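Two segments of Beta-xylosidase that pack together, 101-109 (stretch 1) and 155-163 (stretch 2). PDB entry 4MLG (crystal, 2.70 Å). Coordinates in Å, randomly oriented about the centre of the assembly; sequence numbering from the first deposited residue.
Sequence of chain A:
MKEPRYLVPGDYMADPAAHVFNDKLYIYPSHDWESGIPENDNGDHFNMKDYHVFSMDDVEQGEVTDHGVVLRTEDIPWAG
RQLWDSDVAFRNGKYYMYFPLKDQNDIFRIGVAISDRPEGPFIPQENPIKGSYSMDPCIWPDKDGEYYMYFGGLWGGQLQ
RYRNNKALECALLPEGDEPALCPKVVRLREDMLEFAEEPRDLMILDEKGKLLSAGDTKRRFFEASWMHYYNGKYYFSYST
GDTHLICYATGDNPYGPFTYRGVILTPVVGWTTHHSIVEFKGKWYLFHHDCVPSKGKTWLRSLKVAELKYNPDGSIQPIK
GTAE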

# COMPACT_ATOMS: atom_id res chain seq x y z
N LEU A 101 -11.14 -2.22 -0.42
CA LEU A 101 -10.73 -3.51 0.13
C LEU A 101 -9.32 -3.40 0.69
O LEU A 101 -8.41 -2.91 0.02
N LYS A 102 -9.14 -3.84 1.93
CA LYS A 102 -7.81 -3.90 2.51
C LYS A 102 -6.99 -4.90 1.72
O LYS A 102 -7.46 -6.00 1.43
N ASP A 103 -5.77 -4.53 1.37
CA ASP A 103 -4.88 -5.44 0.67
C ASP A 103 -4.33 -6.49 1.64
O ASP A 103 -4.80 -6.61 2.77
N GLN A 104 -3.32 -7.23 1.20
CA GLN A 104 -2.74 -8.27 2.04
C GLN A 104 -1.84 -7.68 3.13
O GLN A 104 -1.21 -8.41 3.89
N ASN A 105 -1.78 -6.35 3.19
CA ASN A 105 -1.08 -5.65 4.25
C ASN A 105 -2.05 -4.89 5.14
O ASN A 105 -1.65 -4.00 5.89
N ASP A 106 -3.33 -5.25 5.05
CA ASP A 106 -4.41 -4.58 5.78
C ASP A 106 -4.47 -3.07 5.54
O ASP A 106 -4.87 -2.31 6.41
N ILE A 107 -4.06 -2.65 4.34
CA ILE A 107 -4.17 -1.25 3.95
C ILE A 107 -5.29 -1.09 2.94
O ILE A 107 -5.31 -1.79 1.91
N PHE A 108 -6.23 -0.19 3.22
CA PHE A 108 -7.38 -0.01 2.33
C PHE A 108 -6.97 0.52 0.96
O PHE A 108 -6.35 1.58 0.85
N ARG A 109 -7.32 -0.23 -0.07
CA ARG A 109 -7.07 0.17 -1.45
C ARG A 109 -8.40 0.14 -2.19
O ARG A 109 -9.41 -0.31 -1.65
N TRP A 155 -11.25 7.25 10.74
CA TRP A 155 -11.07 6.14 11.67
C TRP A 155 -10.75 4.81 10.98
O TRP A 155 -9.61 4.57 10.59
N GLY A 156 -11.76 3.96 10.83
CA GLY A 156 -11.59 2.67 10.19
C GLY A 156 -11.24 2.79 8.72
O GLY A 156 -10.72 1.85 8.12
N GLY A 157 -11.54 3.95 8.15
CA GLY A 157 -11.28 4.20 6.74
C GLY A 157 -9.85 4.61 6.45
O GLY A 157 -9.47 4.79 5.29
N GLN A 158 -9.06 4.78 7.51
CA GLN A 158 -7.62 5.04 7.40
C GLN A 158 -7.27 6.35 6.70
O GLN A 158 -6.13 6.55 6.29
N LEU A 159 -8.25 7.25 6.58
CA LEU A 159 -8.02 8.53 5.90
C LEU A 159 -7.03 9.40 6.67
O LEU A 159 -6.32 10.21 6.09
N GLN A 160 -6.99 9.22 7.99
CA GLN A 160 -6.11 10.02 8.84
C GLN A 160 -4.65 9.57 8.75
O GLN A 160 -3.75 10.27 9.22
N ARG A 161 -4.42 8.40 8.16
CA ARG A 161 -3.07 7.90 7.98
C ARG A 161 -2.33 8.65 6.88
O ARG A 161 -1.11 8.52 6.74
N TYR A 162 -3.06 9.43 6.10
CA TYR A 162 -2.49 10.09 4.93
C TYR A 162 -2.58 11.62 5.00
O TYR A 162 -3.57 12.18 5.45
N ARG A 163 -1.51 12.27 4.54
CA ARG A 163 -1.52 13.71 4.31
C ARG A 163 -1.04 13.96 2.89
O ARG A 163 0.07 13.57 2.53

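Packing between stretch 1 and stretch 2 of this β-xylosidase, a small contact burying 275 Å² in all, centred on Q158, F108 and Y162. Q158 covers the most surface. Its CA-to-CB bond points toward stretch 1, and chi1 m with chi2 t extends the side chain so that its amide reaches the backbone of D106 and F108. The amide uses both ends there: Q158 NE2 donates to D106 O (3.1 Å), and Q158 OE1 accepts from F108 N (2.8 Å) in a nearly straight bond with an angle of 170° at the hydrogen. One side chain thus pairs with a carbonyl and an amide two residues apart, just where the D103–D106 type I turn leads into the strand. The turn is braced from within, as D103 OD1 accepts from N105 N (2.9 Å) and I107 N (2.8 Å). K102 starts sideways, but its long chain (m, then t throughout) brings K102 CE to 3.7 Å from Q158 NE2.

F108 also points toward the other stretch, with chi1 off the wells at -104°. F108 CB lies 3.4 Å from Q158 OE1, Q158 CD sits at the ring edge, and F108 CE2 comes within 3.7 Å of G156 O. Y162 (chi1 m, chi2 -94°) points in as well, carrying its hydroxyl to stretch 1, where Y162 OH approaches I107 CG2 at 3.2 Å. I107, sideways with chi1 m and chi2 t, also sets I107 CG2 4.1 Å from Q158 OE1.

Two waters complete the polar network. Water 2 donates to F108 O (2.7 Å) and Q158 OE1 (2.9 Å) and accepts from Y162 OH (2.5 Å), tying the three principal residues together. Water 1 donates to D106 O (2.5 Å) and accepts from R161 NH1 (3.0 Å), bridging a direct separation of 4.1 Å between R161 NH1 and D106 O; R161 points in with chi1 m and an extended chain.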

# COMPACT_ATOMS: atom_id res chain seq x y z
CB LEU A 101 -10.77 -4.59 -0.96
CG LEU A 101 -10.44 -6.03 -0.56
CD1 LEU A 101 -11.61 -6.66 0.19
CD2 LEU A 101 -10.10 -6.85 -1.79
CB LYS A 102 -7.87 -4.31 3.98
CG LYS A 102 -8.51 -3.28 4.91
CD LYS A 102 -8.39 -3.72 6.36
CE LYS A 102 -8.94 -2.68 7.32
NZ LYS A 102 -8.83 -3.16 8.73
CB ASP A 103 -3.74 -4.69 -0.02
CG ASP A 103 -2.99 -3.75 0.91
OD1 ASP A 103 -3.03 -3.97 2.14
OD2 ASP A 103 -2.36 -2.80 0.41
CB GLN A 104 -2.00 -9.29 1.18
CG GLN A 104 -2.92 -10.01 0.21
CD GLN A 104 -2.18 -10.81 -0.83
OE1 GLN A 104 -0.97 -11.02 -0.72
NE2 GLN A 104 -2.90 -11.26 -1.85
CB ASN A 105 -0.05 -4.69 3.66
CG ASN A 105 1.02 -5.40 2.84
OD1 ASN A 105 1.13 -5.18 1.63
ND2 ASN A 105 1.80 -6.25 3.50
CB ASP A 106 -4.34 -4.88 7.29
CG ASP A 106 -5.18 -6.08 7.69
OD1 ASP A 106 -6.06 -6.48 6.90
OD2 ASP A 106 -4.98 -6.60 8.80
CB ILE A 107 -2.85 -0.73 3.34
CG1 ILE A 107 -1.69 -0.95 4.32
CG2 ILE A 107 -2.98 0.74 2.98
CD1 ILE A 107 -0.36 -0.46 3.80
CB PHE A 108 -8.44 0.89 2.97
CG PHE A 108 -9.64 0.13 3.49
CD1 PHE A 108 -10.48 -0.55 2.62
CD2 PHE A 108 -9.92 0.10 4.85
CE1 PHE A 108 -11.57 -1.25 3.10
CE2 PHE A 108 -11.01 -0.60 5.33
CZ PHE A 108 -11.84 -1.28 4.45
CB ARG A 109 -6.07 -0.77 -2.12
CG ARG A 109 -4.72 -0.87 -1.43
CD ARG A 109 -3.98 0.45 -1.46
NE ARG A 109 -2.57 0.30 -1.08
CZ ARG A 109 -1.70 1.30 -1.04
NH1 ARG A 109 -2.08 2.53 -1.36
NH2 ARG A 109 -0.44 1.07 -0.69
CB TRP A 155 -12.30 6.00 12.59
CG TRP A 155 -12.57 7.22 13.42
CD1 TRP A 155 -11.84 8.38 13.45
CD2 TRP A 155 -13.65 7.41 14.34
NE1 TRP A 155 -12.40 9.27 14.33
CE2 TRP A 155 -13.51 8.70 14.89
CE3 TRP A 155 -14.73 6.62 14.75
CZ2 TRP A 155 -14.41 9.22 15.83
CZ3 TRP A 155 -15.61 7.13 15.69
CH2 TRP A 155 -15.45 8.42 16.21
CB GLN A 158 -6.91 3.87 6.71
CG GLN A 158 -7.14 2.52 7.37
CD GLN A 158 -6.62 1.37 6.54
OE1 GLN A 158 -6.19 1.56 5.39
NE2 GLN A 158 -6.65 0.17 7.10
CB LEU A 159 -9.34 9.27 5.70
CG LEU A 159 -9.32 10.59 4.92
CD1 LEU A 159 -8.88 10.37 3.49
CD2 LEU A 159 -10.68 11.26 4.97
CB GLN A 160 -6.58 10.01 10.30
CG GLN A 160 -6.60 8.64 10.96
CD GLN A 160 -7.80 7.81 10.56
OE1 GLN A 160 -8.71 8.29 9.88
NE2 GLN A 160 -7.82 6.55 10.99
CB ARG A 161 -3.09 6.40 7.66
CG ARG A 161 -3.62 5.51 8.77
CD ARG A 161 -3.58 4.05 8.35
NE ARG A 161 -3.99 3.15 9.42
CZ ARG A 161 -4.03 1.82 9.30
NH1 ARG A 161 -3.70 1.25 8.15
NH2 ARG A 161 -4.41 1.07 10.33
CB TYR A 162 -3.19 9.60 3.65
CG TYR A 162 -3.17 8.09 3.48
CD1 TYR A 162 -2.17 7.47 2.74
CD2 TYR A 162 -4.16 7.30 4.05
CE1 TYR A 162 -2.16 6.10 2.59
CE2 TYR A 162 -4.15 5.93 3.89
CZ TYR A 162 -3.15 5.33 3.16
OH TYR A 162 -3.14 3.96 3.01
CB ARG A 163 -0.64 14.45 5.31
CG ARG A 163 -1.24 14.60 6.70
CD ARG A 163 -2.64 15.20 6.63
NE ARG A 163 -3.17 15.51 7.96
CZ ARG A 163 -3.76 14.63 8.76
NH1 ARG A 163 -3.88 13.36 8.38
NH2 ARG A 163 -4.21 15.01 9.95
O HOH W 1 -3.79 -1.74 8.64
O HOH W 2 -5.42 3.03 2.99